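Local coordinates for chemotaxis operon protein (CheX) (Borrelia burgdorferi, PDB 3HZH), which probably acts as a chemotaxis phosphatase that dephosphorylates the response regulator CheY-3, its partner in this complex, at residues B[14-20]-B[116-120]; B[58-64]-B[125-130]; B[80-85]-B[100-105]. One frame throughout, in Å; residues are numbered along the deposited sequence.

In the fold
The segments follow the chain in the order 14-20, 58-64, 80-85, 100-105, 116-120, 125-130. Contacts 1 and 2 therefore cross, while contact 3 is nested inside both loops. Contacts 1 and 3 share helix 97-118, at its C-terminal end and at 100-105. Strand 127-135, the next element after the helix, pairs with strand 54-62 in contact 2. Contacts 1 and 2 touch, with centres 11 Å apart; Phe127 packs against Ile14 and Leu120, and Val117 against Ile129. Contact 3 is centred 25 Å from each, across the chain's centre from contact 1. Segments of all three hold residues that meet CheY-3, so the interface runs along helix 97-118 and onto strand 127-135.

Contact 1 (B[14-20]-B[116-120]); sequences IDYIEPF and FVTTL
Ile14 and Asp15 are extended, Tyr16 (-109/-16) turns the chain, and a helix starts at Ile17; Tyr16 O accepts Phe20 N at 2.8 Å. Residues 116-118 end a helix, and Thr119 is the first to leave helical angles. The backbones come closest at Phe20 and Phe116, CA atoms 5.7 Å apart. Phe116, the centre of the contact, is t (170°), and its ring reaches into the turn formed by Tyr16, Pro19 and Phe20. Phe20 is also t and presents its ring edge to the Phe116 face. This T-shaped pair has centroids 5.9 Å apart and planes at 89°. Phe116 CE1 lies 3.7 Å from Phe20 CB and 4.0 Å from Pro19 CB. Tyr16 is p (chi1 65°); its CB points toward Phe116, 3.6 Å from Phe116 CZ, while the ring leads away. Leu120 (m,t) meets the poorly ordered Ile14 (t,t), CD1 to CD1 at 4.2 Å. Thr119 in p bonds OG1 to Phe116 O at 2.8 Å. One water bridges Pro19 O (2.7 Å) and Thr119 OG1 (2.9 Å), donating to both. Ile166 of strand 161-168 touches both Phe side chains. This is helix-on-helix packing over the antiparallel sheet of the CheC-like fold.

Contact 2 (B[58-64]-B[125-130]); sequences VGLAGSV and FVFDIT
Leu60 lies beside Ile129 on one face of the sheet, Leu60 CD1 to Ile129 CG2 at 4.0 Å. Its chi1 is -93°, between wells; Ile129 is p,t. Val58 CG1 is 3.9 Å from Ile129 CB. Both segments are mainly extended. Strands 58-62 and 127-129 run antiparallel at 144°, axes approaching to 4.5 Å. Leu60 and Ile129 form a non-hydrogen-bonded pair, CA atoms 4.6 Å apart. Ala61 and Asp128 form the hydrogen-bonded pair next to it (CA-CA 4.9 Å): Ala61 N to Asp128 O is 2.9 Å, and Asp128 N to Ala61 O is 3.0 Å. Their side chains lie on the other face, CB to CB 4.4 Å. Thr130 N gives a 3.0 Å bond to Gly59 O. Thr130 is p, and its OG1 accepts Gly59 N at 3.1 Å.

These strands join the edge of the six-stranded antiparallel sheet of the CheX fold, where 127-135 is outermost. Helix 97-118 covers the Ile129 face through Asn110 and Val117. Ile129 also packs on Thr92 of the CheY-3 chain, and its side chain is about 7 Å from a bound magnesium ion.

Gly62 and Phe127 form the next non-hydrogen-bonded pair (CA-CA 5.3 Å); Gly62 has phi/psi 100/-137. A CB there would crowd Val126 O and the Ala61 carbonyl. Past it, Ser63 N bonds weakly to Val126 O at 3.5 Å. Val64 (m) packs here, CG2 4.2 Å from CD2 at the ring edge of Phe127 (m) and CG1 4.5 Å from CE2 of the poorly ordered Phe125.

Contact 3 (B[80-85]-B[100-105]); sequences VASKLN and MVAATL
Thr104, Ala81 and Asn85 have the most surface covered here. Both segments run along helices, 74-85 and 97-118. Their axes cross at 77° and approach to 9.5 Å. The backbones come nearest at Ala81 and Val101, CA atoms 5.4 Å apart. The small Ala81 allows this closeness; its CB rests 3.9 Å from Val101 CG2, and its CA 4.3 Å from Thr104 CG2. Thr104 takes the m rotamer. Its OG1 donates to Met100 O at 2.7 Å in its own helix, and accepts Asn85 ND2 at 3.0 Å across the contact. Asn85, with chi1 m and chi2 -82°, also gives ND2 to Ala81 O at 2.9 Å. Asn85 OD1 is bound by Lys50 of the CheY-3 chain, so the polar corner of the crossing belongs to the complex interface. Leu84 CD1 (rotamer m,t) covers Thr104 CG2 at 3.7 Å. Val80 CG1 meets Leu105 CD2 at 3.7 Å. Met100 is selenomethionine; its CG lies 3.7 Å from Asn85 OD1. Beyond the crossing, Leu105 packs on Val54 and Val56 of strand 54-62 and on Phe134 of strand 127-135, so helix 97-118 rests on the sheet, while Leu105 also touches Ala77 of helix 74-85.

Contact 1 (B[14-20]-B[116-120])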
loop_
_atom_site.group_PDB
_atom_site.type_symbol
_atom_site.label_atom_id
_atom_site.label_comp_id
_atom_site.label_asym_id
_atom_site.label_seq_id
_atom_site.Cartn_x
_atom_site.Cartn_y
_atom_site.Cartn_z
ATOM N N ILE B 14 7.516 23.082 8.089
ATOM C CA ILE B 14 6.788 21.822 8.094
ATOM C C ILE B 14 7.406 20.915 9.157
ATOM O O ILE B 14 8.537 20.450 9.016
ATOM C CB ILE B 14 6.862 21.135 6.705
ATOM C CG1 ILE B 14 6.142 19.789 6.752
ATOM C CG2 ILE B 14 8.315 20.973 6.273
ATOM C CD1 ILE B 14 6.179 19.026 5.446
ATOM N N ASP B 15 6.662 20.685 10.232
ATOM C CA ASP B 15 7.135 19.849 11.328
ATOM C C ASP B 15 6.785 18.403 10.991
ATOM O O ASP B 15 5.652 17.970 11.180
ATOM C CB ASP B 15 6.449 20.283 12.618
ATOM C CG ASP B 15 6.061 21.750 12.591
ATOM O OD1 ASP B 15 5.027 22.073 11.966
ATOM O OD2 ASP B 15 6.797 22.583 13.165
ATOM N N TYR B 16 7.769 17.659 10.502
ATOM C CA TYR B 16 7.555 16.279 10.080
ATOM C C TYR B 16 8.164 15.201 10.979
ATOM O O TYR B 16 7.814 14.026 10.863
ATOM C CB TYR B 16 8.132 16.088 8.688
ATOM C CG TYR B 16 9.629 16.264 8.682
ATOM C CD1 TYR B 16 10.201 17.537 8.731
ATOM C CD2 TYR B 16 10.478 15.157 8.703
ATOM C CE1 TYR B 16 11.581 17.701 8.803
ATOM C CE2 TYR B 16 11.858 15.311 8.777
ATOM C CZ TYR B 16 12.402 16.584 8.826
ATOM O OH TYR B 16 13.768 16.748 8.904
ATOM N N ILE B 17 9.086 15.588 11.852
ATOM C CA ILE B 17 9.742 14.621 12.726
ATOM C C ILE B 17 8.779 13.732 13.509
ATOM O O ILE B 17 8.868 12.506 13.442
ATOM C CB ILE B 17 10.704 15.317 13.715
ATOM C CG1 ILE B 17 11.815 16.029 12.944
ATOM C CG2 ILE B 17 11.335 14.287 14.642
ATOM C CD1 ILE B 17 12.714 15.088 12.136
ATOM N N GLU B 18 7.859 14.333 14.252
ATOM C CA GLU B 18 6.925 13.535 15.032
ATOM C C GLU B 18 5.981 12.742 14.134
ATOM O O GLU B 18 5.735 11.566 14.384
ATOM C CB GLU B 18 6.165 14.424 16.016
ATOM C CG GLU B 18 5.209 13.679 16.923
ATOM C CD GLU B 18 4.829 14.517 18.125
ATOM O OE1 GLU B 18 4.654 15.735 17.938
ATOM O OE2 GLU B 18 4.694 13.970 19.241
ATOM N N PRO B 19 5.417 13.377 13.090
ATOM C CA PRO B 19 4.517 12.647 12.191
ATOM C C PRO B 19 5.242 11.424 11.613
ATOM O O PRO B 19 4.679 10.331 11.537
ATOM C CB PRO B 19 4.196 13.692 11.126
ATOM C CG PRO B 19 4.186 14.969 11.947
ATOM C CD PRO B 19 5.510 14.785 12.671
ATOM N N PHE B 20 6.499 11.609 11.227
ATOM C CA PHE B 20 7.297 10.518 10.670
ATOM C C PHE B 20 7.492 9.363 11.659
ATOM O O PHE B 20 7.250 8.204 11.320
ATOM C CB PHE B 20 8.667 11.026 10.226
ATOM C CG PHE B 20 9.560 9.949 9.682
ATOM C CD1 PHE B 20 9.236 9.285 8.504
ATOM C CD2 PHE B 20 10.717 9.578 10.365
ATOM C CE1 PHE B 20 10.049 8.265 8.013
ATOM C CE2 PHE B 20 11.537 8.559 9.881
ATOM C CZ PHE B 20 11.200 7.903 8.704
ATOM N N PHE B 116 2.202 8.776 6.509
ATOM C CA PHE B 116 3.019 9.929 6.880
ATOM C C PHE B 116 2.510 11.216 6.213
ATOM O O PHE B 116 2.155 12.182 6.895
ATOM C CB PHE B 116 4.481 9.694 6.489
ATOM C CG PHE B 116 5.342 10.921 6.607
ATOM C CD1 PHE B 116 5.562 11.523 7.846
ATOM C CD2 PHE B 116 5.906 11.494 5.470
ATOM C CE1 PHE B 116 6.337 12.683 7.952
ATOM C CE2 PHE B 116 6.680 12.653 5.559
ATOM C CZ PHE B 116 6.897 13.249 6.807
ATOM N N VAL B 117 2.464 11.241 4.884
ATOM C CA VAL B 117 1.996 12.445 4.208
ATOM C C VAL B 117 0.535 12.763 4.535
ATOM O O VAL B 117 0.107 13.911 4.413
ATOM C CB VAL B 117 2.178 12.362 2.668
ATOM C CG1 VAL B 117 3.647 12.210 2.336
ATOM C CG2 VAL B 117 1.372 11.207 2.095
ATOM N N THR B 118 -0.228 11.758 4.954
ATOM C CA THR B 118 -1.629 11.977 5.294
ATOM C C THR B 118 -1.767 12.775 6.595
ATOM O O THR B 118 -2.642 13.628 6.718
ATOM C CB THR B 118 -2.394 10.637 5.427
ATOM O OG1 THR B 118 -2.417 9.974 4.155
ATOM C CG2 THR B 118 -3.836 10.876 5.884
ATOM N N THR B 119 -0.896 12.506 7.561
ATOM C CA THR B 119 -0.954 13.217 8.828
ATOM C C THR B 119 -0.422 14.619 8.611
ATOM O O THR B 119 -0.232 15.388 9.554
ATOM C CB THR B 119 -0.120 12.514 9.910
ATOM O OG1 THR B 119 1.247 12.455 9.498
ATOM C CG2 THR B 119 -0.634 11.102 10.133
ATOM N N LEU B 120 -0.174 14.950 7.351
ATOM C CA LEU B 120 0.313 16.270 7.038
ATOM C C LEU B 120 -0.764 17.283 6.659
ATOM O O LEU B 120 -0.425 18.442 6.417
ATOM C CB LEU B 120 1.431 16.201 5.993
ATOM C CG LEU B 120 2.753 15.737 6.619
ATOM C CD1 LEU B 120 3.837 15.601 5.569
ATOM C CD2 LEU B 120 3.180 16.741 7.677
HETATM O O HOH W 1 2.034 10.463 11.415
#

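Contact 2 (B[58-64]-B[125-130])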
loop_
_atom_site.group_PDB
_atom_site.type_symbol
_atom_site.label_atom_id
_atom_site.label_comp_id
_atom_site.label_asym_id
_atom_site.label_seq_id
_atom_site.Cartn_x
_atom_site.Cartn_y
_atom_site.Cartn_z
ATOM N N VAL B 58 10.709 5.489 -1.393
ATOM C CA VAL B 58 9.478 6.167 -1.742
ATOM C C VAL B 58 9.808 7.655 -1.784
ATOM O O VAL B 58 10.204 8.251 -0.781
ATOM C CB VAL B 58 8.368 5.897 -0.722
ATOM C CG1 VAL B 58 7.094 6.654 -1.126
ATOM C CG2 VAL B 58 8.089 4.400 -0.654
ATOM N N GLY B 59 9.681 8.244 -2.967
ATOM C CA GLY B 59 9.971 9.657 -3.106
ATOM C C GLY B 59 8.870 10.531 -2.543
ATOM O O GLY B 59 7.686 10.167 -2.572
ATOM N N LEU B 60 9.267 11.679 -2.003
ATOM C CA LEU B 60 8.330 12.654 -1.465
ATOM C C LEU B 60 8.349 13.815 -2.457
ATOM O O LEU B 60 9.413 14.358 -2.766
ATOM C CB LEU B 60 8.785 13.126 -0.079
ATOM C CG LEU B 60 8.271 12.427 1.192
ATOM C CD1 LEU B 60 7.820 11.011 0.918
ATOM C CD2 LEU B 60 9.365 12.485 2.248
ATOM N N ALA B 61 7.176 14.185 -2.958
ATOM C CA ALA B 61 7.084 15.259 -3.933
ATOM C C ALA B 61 6.093 16.326 -3.513
ATOM O O ALA B 61 5.423 16.206 -2.486
ATOM C CB ALA B 61 6.699 14.698 -5.291
ATOM N N GLY B 62 5.996 17.368 -4.330
ATOM C CA GLY B 62 5.096 18.456 -4.024
ATOM C C GLY B 62 5.897 19.594 -3.428
ATOM O O GLY B 62 6.994 19.910 -3.894
ATOM N N SER B 63 5.360 20.199 -2.379
ATOM C CA SER B 63 6.031 21.315 -1.738
ATOM C C SER B 63 7.351 20.919 -1.082
ATOM O O SER B 63 8.303 21.701 -1.074
ATOM C CB SER B 63 5.101 21.937 -0.717
ATOM O OG SER B 63 3.881 22.322 -1.320
ATOM N N VAL B 64 7.405 19.715 -0.526
ATOM C CA VAL B 64 8.637 19.240 0.090
ATOM C C VAL B 64 9.262 18.238 -0.855
ATOM O O VAL B 64 8.559 17.510 -1.556
ATOM C CB VAL B 64 8.397 18.526 1.449
ATOM C CG1 VAL B 64 7.727 19.471 2.427
ATOM C CG2 VAL B 64 7.556 17.273 1.246
ATOM N N PHE B 125 0.071 22.956 2.690
ATOM C CA PHE B 125 0.750 22.555 1.461
ATOM C C PHE B 125 -0.050 21.479 0.744
ATOM O O PHE B 125 -1.281 21.490 0.688
ATOM C CB PHE B 125 2.101 21.923 1.799
ATOM C CG PHE B 125 3.167 22.886 2.219
ATOM C CD1 PHE B 125 2.875 24.052 2.913
ATOM C CD2 PHE B 125 4.495 22.574 1.968
ATOM C CE1 PHE B 125 3.905 24.894 3.344
ATOM C CE2 PHE B 125 5.526 23.395 2.388
ATOM C CZ PHE B 125 5.235 24.559 3.079
ATOM N N VAL B 126 0.723 20.547 0.202
ATOM C CA VAL B 126 0.258 19.359 -0.488
ATOM C C VAL B 126 1.511 18.501 -0.367
ATOM O O VAL B 126 2.630 18.994 -0.550
ATOM C CB VAL B 126 -0.075 19.610 -1.985
ATOM C CG1 VAL B 126 1.198 19.664 -2.825
ATOM C CG2 VAL B 126 -1.015 18.526 -2.490
ATOM N N PHE B 127 1.346 17.236 -0.016
ATOM C CA PHE B 127 2.496 16.363 0.131
ATOM C C PHE B 127 2.178 15.083 -0.616
ATOM O O PHE B 127 1.275 14.346 -0.227
ATOM C CB PHE B 127 2.753 16.073 1.612
ATOM C CG PHE B 127 2.627 17.289 2.499
ATOM C CD1 PHE B 127 1.404 17.623 3.075
ATOM C CD2 PHE B 127 3.724 18.118 2.734
ATOM C CE1 PHE B 127 1.270 18.767 3.876
ATOM C CE2 PHE B 127 3.598 19.264 3.531
ATOM C CZ PHE B 127 2.369 19.584 4.102
ATOM N N ASP B 128 2.909 14.828 -1.697
ATOM C CA ASP B 128 2.667 13.632 -2.497
ATOM C C ASP B 128 3.791 12.616 -2.352
ATOM O O ASP B 128 4.864 12.929 -1.835
ATOM C CB ASP B 128 2.523 14.002 -3.980
ATOM C CG ASP B 128 1.541 15.138 -4.212
ATOM O OD1 ASP B 128 0.436 15.101 -3.630
ATOM O OD2 ASP B 128 1.865 16.058 -4.991
ATOM N N ILE B 129 3.534 11.390 -2.802
ATOM C CA ILE B 129 4.541 10.337 -2.767
ATOM C C ILE B 129 4.586 9.670 -4.139
ATOM O O ILE B 129 3.671 9.817 -4.938
ATOM C CB ILE B 129 4.238 9.267 -1.682
ATOM C CG1 ILE B 129 2.930 8.538 -1.990
ATOM C CG2 ILE B 129 4.143 9.933 -0.308
ATOM C CD1 ILE B 129 2.610 7.436 -0.974
ATOM N N THR B 130 5.654 8.939 -4.417
ATOM C CA THR B 130 5.784 8.272 -5.708
ATOM C C THR B 130 5.619 6.769 -5.557
ATOM O O THR B 130 5.550 6.252 -4.442
ATOM C CB THR B 130 7.186 8.469 -6.301
ATOM O OG1 THR B 130 8.114 7.642 -5.586
ATOM C CG2 THR B 130 7.629 9.921 -6.180
#

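Contact 3 (B[80-85]-B[100-105])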
loop_
_atom_site.group_PDB
_atom_site.type_symbol
_atom_site.label_atom_id
_atom_site.label_comp_id
_atom_site.label_asym_id
_atom_site.label_seq_id
_atom_site.Cartn_x
_atom_site.Cartn_y
_atom_site.Cartn_z
ATOM N N VAL B 80 10.537 -10.578 7.537
ATOM C CA VAL B 80 9.394 -9.667 7.399
ATOM C C VAL B 80 8.396 -10.140 6.342
ATOM O O VAL B 80 7.190 -10.166 6.592
ATOM C CB VAL B 80 9.847 -8.234 7.027
ATOM C CG1 VAL B 80 8.626 -7.343 6.813
ATOM C CG2 VAL B 80 10.740 -7.664 8.131
ATOM N N ALA B 81 8.886 -10.497 5.159
ATOM C CA ALA B 81 7.983 -10.970 4.113
ATOM C C ALA B 81 7.247 -12.229 4.593
ATOM O O ALA B 81 6.054 -12.391 4.328
ATOM C CB ALA B 81 8.759 -11.264 2.834
ATOM N N SER B 82 7.958 -13.101 5.310
ATOM C CA SER B 82 7.373 -14.334 5.836
ATOM C C SER B 82 6.234 -14.054 6.810
ATOM O O SER B 82 5.168 -14.655 6.722
ATOM C CB SER B 82 8.440 -15.188 6.534
ATOM O OG SER B 82 9.373 -15.714 5.603
ATOM N N LYS B 83 6.464 -13.143 7.742
ATOM C CA LYS B 83 5.445 -12.794 8.720
ATOM C C LYS B 83 4.211 -12.156 8.076
ATOM O O LYS B 83 3.086 -12.472 8.458
ATOM C CB LYS B 83 6.028 -11.833 9.767
ATOM C CG LYS B 83 7.130 -12.430 10.627
ATOM C CD LYS B 83 6.584 -13.529 11.525
ATOM C CE LYS B 83 7.662 -14.090 12.440
ATOM N NZ LYS B 83 7.096 -15.050 13.437
ATOM N N LEU B 84 4.425 -11.273 7.101
ATOM C CA LEU B 84 3.322 -10.580 6.442
ATOM C C LEU B 84 2.468 -11.421 5.485
ATOM O O LEU B 84 1.291 -11.126 5.249
ATOM C CB LEU B 84 3.806 -9.320 5.728
ATOM C CG LEU B 84 4.502 -8.309 6.644
ATOM C CD1 LEU B 84 4.673 -6.987 5.915
ATOM C CD2 LEU B 84 3.681 -8.099 7.898
ATOM N N ASN B 85 3.054 -12.474 4.947
ATOM C CA ASN B 85 2.344 -13.348 4.035
ATOM C C ASN B 85 1.909 -14.629 4.743
ATOM O O ASN B 85 1.287 -15.513 4.134
ATOM C CB ASN B 85 3.258 -13.672 2.858
ATOM C CG ASN B 85 3.358 -12.544 1.877
ATOM O OD1 ASN B 85 2.485 -12.380 1.018
ATOM N ND2 ASN B 85 4.407 -11.736 2.005
HETATM N N MSE B 100 7.674 -11.804 -4.407
HETATM C CA MSE B 100 6.785 -11.453 -3.315
HETATM C C MSE B 100 7.516 -10.663 -2.233
HETATM O O MSE B 100 6.922 -9.781 -1.625
HETATM C CB MSE B 100 6.123 -12.701 -2.718
HETATM C CG MSE B 100 4.991 -12.389 -1.731
HETATM SE SE MSE B 100 3.598 -11.460 -2.480
HETATM C CE MSE B 100 3.110 -12.605 -3.790
ATOM N N VAL B 101 8.794 -10.969 -1.997
ATOM C CA VAL B 101 9.574 -10.236 -0.992
ATOM C C VAL B 101 9.600 -8.751 -1.358
ATOM O O VAL B 101 9.274 -7.888 -0.536
ATOM C CB VAL B 101 11.036 -10.757 -0.895
ATOM C CG1 VAL B 101 11.897 -9.775 -0.108
ATOM C CG2 VAL B 101 11.061 -12.105 -0.188
ATOM N N ALA B 102 9.983 -8.470 -2.603
ATOM C CA ALA B 102 10.048 -7.104 -3.106
ATOM C C ALA B 102 8.696 -6.407 -3.002
ATOM O O ALA B 102 8.594 -5.311 -2.450
ATOM C CB ALA B 102 10.514 -7.099 -4.563
ATOM N N ALA B 103 7.661 -7.052 -3.526
ATOM C CA ALA B 103 6.308 -6.489 -3.515
ATOM C C ALA B 103 5.765 -6.222 -2.118
ATOM O O ALA B 103 5.000 -5.274 -1.913
ATOM C CB ALA B 103 5.359 -7.410 -4.265
ATOM N N THR B 104 6.145 -7.069 -1.165
ATOM C CA THR B 104 5.690 -6.911 0.205
ATOM C C THR B 104 6.402 -5.757 0.900
ATOM O O THR B 104 5.763 -4.905 1.512
ATOM C CB THR B 104 5.915 -8.202 1.038
ATOM O OG1 THR B 104 5.250 -9.312 0.412
ATOM C CG2 THR B 104 5.348 -8.024 2.448
ATOM N N LEU B 105 7.726 -5.721 0.818
ATOM C CA LEU B 105 8.473 -4.643 1.467
ATOM C C LEU B 105 8.187 -3.267 0.860
ATOM O O LEU B 105 8.100 -2.271 1.593
ATOM C CB LEU B 105 9.976 -4.935 1.426
ATOM C CG LEU B 105 10.404 -6.251 2.080
ATOM C CD1 LEU B 105 11.926 -6.340 2.093
ATOM C CD2 LEU B 105 9.850 -6.327 3.493
#